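Local coordinates for protein MS5a (Brassica napus, PDB 6L77) that is of uncertain biochemical function but is linked to meiosis and, through its cystatin-like fold, appears to enhance papain activity in a non-canonical way, at residues His23-Asn26 with Met27-Thr31; Val174-Glu177 with Thr178-Ser182. All coordinates share one frame; numbering follows the deposited sequence. Where two conformers were deposited one is given.

Interaction 1 (His23-Asn26 with Met27-Thr31); sequences HRYN and MLEGT
Asn26 and Thr31 meet round the end of a helix, their side chains crossing at about a right angle. With CG beside its own backbone N (chi1 -77°), Asn26 turns OD1 toward the hydroxyl of Thr31, and OG1 donates to OD1 over 2.8 Å, in the carbonyl plane and on a lone pair. The same OD1 also accepts from Leu33 N, so a short amide ties down the chain leaving the helix; a leucine here would probably leave the Thr31 hydroxyl and that backbone N-H without their acceptor. Met27, present as selenomethionine, crosses the His23 side chain obliquely: CG lies 3.4 Å from ND1, and bends at chi2 (-96°) and chi3 bring SE to the ring edge, 5.0 Å from the ring centroid, while NE2 of His23 bonds Tyr142. Glu29 lays its CG over one face of the Tyr25 ring, 3.7 Å from the centroid, a CH-pi contact; Phe69 meets the same ring edge-to-face. Gly30, at positive phi, ends the helix; its N bonds weakly to Asn26 O, and Thr31 N reaches back to the same Asn26 O (3.2 Å), the six-to-one bond of a Schellman-like C-cap.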
# COMPACT_ATOMS: atom_id res chain seq x y z
N HIS A 23 6.38 4.46 4.05
CA HIS A 23 5.68 5.08 2.92
C HIS A 23 4.92 6.33 3.36
O HIS A 23 5.00 7.39 2.72
CB HIS A 23 4.75 4.02 2.31
CG HIS A 23 3.63 4.55 1.46
ND1 HIS A 23 3.82 5.46 0.44
CD2 HIS A 23 2.31 4.25 1.45
CE1 HIS A 23 2.65 5.71 -0.14
NE2 HIS A 23 1.72 4.98 0.45
N ARG A 24 4.16 6.23 4.44
CA ARG A 24 3.40 7.38 4.92
C ARG A 24 4.33 8.53 5.30
O ARG A 24 4.14 9.67 4.86
CB ARG A 24 2.53 6.96 6.12
CG ARG A 24 1.81 8.12 6.83
CD ARG A 24 0.85 7.62 7.89
NE ARG A 24 0.13 8.72 8.55
CZ ARG A 24 0.54 9.32 9.66
NH1 ARG A 24 1.65 8.94 10.26
NH2 ARG A 24 -0.18 10.31 10.18
N TYR A 25 5.37 8.22 6.08
CA TYR A 25 6.34 9.25 6.48
C TYR A 25 7.05 9.86 5.28
O TYR A 25 7.11 11.09 5.15
CB TYR A 25 7.37 8.64 7.44
CG TYR A 25 8.34 9.65 7.99
CD1 TYR A 25 8.01 10.43 9.10
CD2 TYR A 25 9.59 9.83 7.40
CE1 TYR A 25 8.90 11.36 9.61
CE2 TYR A 25 10.49 10.76 7.90
CZ TYR A 25 10.13 11.52 9.00
OH TYR A 25 11.02 12.44 9.51
N ASN A 26 7.60 9.02 4.41
CA ASN A 26 8.36 9.53 3.27
C ASN A 26 7.52 10.43 2.39
O ASN A 26 8.00 11.44 1.87
CB ASN A 26 8.92 8.38 2.43
CG ASN A 26 10.12 7.73 3.07
OD1 ASN A 26 10.87 8.36 3.82
ND2 ASN A 26 10.32 6.45 2.76
N MSE A 27 6.25 10.08 2.20
CA MSE A 27 5.40 10.86 1.32
C MSE A 27 5.06 12.20 1.94
O MSE A 27 5.01 13.22 1.26
CB MSE A 27 4.14 10.08 0.97
CG MSE A 27 4.44 8.82 0.19
SE MSE A 27 4.24 9.12 -1.73
CE MSE A 27 2.34 9.54 -1.62
N LEU A 28 4.82 12.20 3.25
CA LEU A 28 4.45 13.43 3.92
C LEU A 28 5.65 14.35 4.10
O LEU A 28 5.51 15.58 4.07
CB LEU A 28 3.84 13.11 5.28
CG LEU A 28 2.43 12.56 5.24
CD1 LEU A 28 2.03 12.01 6.60
CD2 LEU A 28 1.48 13.66 4.80
N GLU A 29 6.83 13.79 4.30
CA GLU A 29 8.02 14.56 4.63
C GLU A 29 8.93 14.79 3.43
O GLU A 29 9.87 15.58 3.54
CB GLU A 29 8.80 13.85 5.74
CG GLU A 29 8.03 13.73 7.03
CD GLU A 29 7.60 15.07 7.56
OE1 GLU A 29 6.40 15.25 7.85
OE2 GLU A 29 8.46 15.97 7.68
N GLY A 30 8.69 14.13 2.31
CA GLY A 30 9.59 14.25 1.18
C GLY A 30 10.95 13.62 1.41
O GLY A 30 11.95 14.12 0.91
N THR A 31 11.00 12.51 2.14
CA THR A 31 12.24 11.87 2.53
C THR A 31 12.39 10.53 1.83
O THR A 31 11.51 10.07 1.10
CB THR A 31 12.31 11.70 4.05
OG1 THR A 31 11.11 11.04 4.51
CG2 THR A 31 12.42 13.06 4.75
O HOH W 1 9.94 11.21 -0.76

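Interaction 2 (Val174-Glu177 with Thr178-Ser182); sequences VPRE and TVLKS
Thr178 fits its beta-branched side chain into the start of the helix beside Val174 and Pro175. Its methyl CG2 lies 4.1 Å from Val174 CG2, while OG1 rests 3.7 Å from Pro175 CD; its backbone N makes a weak bond to Pro175 O. Val179 follows with a straighter backbone bond to that oxygen, N to O 3.3 Å, and, with CG1 opposite its N (chi1 -180°), presses CG2 against Val174 CG2 at 3.6 Å. As Pro175 is the N-cap, this pairs the residue before the cap with the fourth of the helix: a hydrophobic staple, for which two compact valines are well suited. Proline lacks a side-chain capping acceptor, but its ring suits the non-helical cap position. Val179 is buried against Val168 and Thr170 of strand 161-170. Leu180 lies side by side with Arg176, CD1 3.9 Å from CG, giving the arginine's aliphatic stem an apolar neighbour while its guanidinium reaches Asp132 and Lys127 O. Lys181 passes CB over Glu177 O at 3.3 Å, and its long chain carries NZ out to His136. Ser182 turns back on Thr178 O, which its OG (2.9 Å) and its backbone N (3.1 Å) grip from opposite faces of the carbonyl plane.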
# COMPACT_ATOMS: atom_id res chain seq x y z
N VAL A 174 -6.26 16.79 -11.00
CA VAL A 174 -4.96 17.30 -10.56
C VAL A 174 -3.88 16.85 -11.54
O VAL A 174 -4.11 15.93 -12.35
CB VAL A 174 -4.63 16.85 -9.12
CG1 VAL A 174 -5.69 17.35 -8.15
CG2 VAL A 174 -4.51 15.33 -9.04
N PRO A 175 -2.69 17.46 -11.50
CA PRO A 175 -1.60 16.99 -12.36
C PRO A 175 -1.19 15.57 -11.99
O PRO A 175 -1.27 15.17 -10.83
CB PRO A 175 -0.46 17.99 -12.10
CG PRO A 175 -1.13 19.21 -11.57
CD PRO A 175 -2.29 18.67 -10.76
N ARG A 176 -0.73 14.83 -13.00
CA ARG A 176 -0.28 13.46 -12.78
C ARG A 176 0.78 13.38 -11.68
O ARG A 176 0.77 12.45 -10.87
CB ARG A 176 0.27 12.89 -14.09
CG ARG A 176 0.86 11.47 -14.02
CD ARG A 176 1.20 11.04 -15.47
NE ARG A 176 -0.05 10.85 -16.20
CZ ARG A 176 -0.40 9.72 -16.79
NH1 ARG A 176 0.44 8.69 -16.81
NH2 ARG A 176 -1.59 9.62 -17.38
N GLU A 177 1.69 14.36 -11.63
CA GLU A 177 2.73 14.34 -10.60
C GLU A 177 2.12 14.35 -9.20
O GLU A 177 2.64 13.69 -8.28
CB GLU A 177 3.67 15.54 -10.78
CG GLU A 177 4.18 15.73 -12.19
CD GLU A 177 3.25 16.60 -13.03
OE1 GLU A 177 3.35 17.85 -12.93
OE2 GLU A 177 2.41 16.04 -13.76
N THR A 178 1.03 15.09 -9.01
CA THR A 178 0.35 15.10 -7.72
C THR A 178 -0.23 13.73 -7.39
O THR A 178 -0.17 13.28 -6.24
CB THR A 178 -0.76 16.16 -7.73
OG1 THR A 178 -0.16 17.44 -7.94
CG2 THR A 178 -1.53 16.16 -6.42
N VAL A 179 -0.80 13.06 -8.39
CA VAL A 179 -1.37 11.74 -8.15
C VAL A 179 -0.32 10.78 -7.62
O VAL A 179 -0.59 9.95 -6.74
CB VAL A 179 -2.03 11.21 -9.44
CG1 VAL A 179 -2.64 9.84 -9.21
CG2 VAL A 179 -3.11 12.19 -9.93
N LEU A 180 0.90 10.86 -8.15
CA LEU A 180 1.95 9.91 -7.80
C LEU A 180 2.74 10.28 -6.54
O LEU A 180 3.23 9.39 -5.85
CB LEU A 180 2.93 9.78 -8.97
CG LEU A 180 2.37 9.09 -10.20
CD1 LEU A 180 3.12 9.52 -11.47
CD2 LEU A 180 2.48 7.58 -9.98
N LYS A 181 2.89 11.58 -6.24
CA LYS A 181 3.84 12.01 -5.23
C LYS A 181 3.21 12.57 -3.96
O LYS A 181 3.91 12.71 -2.96
CB LYS A 181 4.80 13.07 -5.80
CG LYS A 181 5.73 12.57 -6.90
CD LYS A 181 6.72 13.66 -7.32
CE LYS A 181 7.40 13.33 -8.64
NZ LYS A 181 8.31 12.16 -8.55
N SER A 182 1.93 12.93 -3.96
CA SER A 182 1.31 13.49 -2.77
C SER A 182 0.43 12.45 -2.09
O SER A 182 -0.23 11.65 -2.76
CB SER A 182 0.48 14.73 -3.10
OG SER A 182 -0.78 14.37 -3.62

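Interaction 1 comes first along the chain, at the C-terminal end of helix 12-29; interaction 2 follows much later and spans the short helix 176-181, between strands 161-170 and 186-195. Their centres are 14 Å apart, yet they touch: Met27 CE packs 3.5 Å from Ser182 O, so one helix end lies against the other. Trp138 joins them too, contacting Met27 and donating from NE1 to Leu180 O, and Leu28 touches Leu183. Helix 12-29 contacts strands 82-88 and 201-212, while the short helix leans on strand 161-170, all part of one antiparallel sheet. Two distant parts of the cystatin-like chain are thus brought together beside helix 138-150.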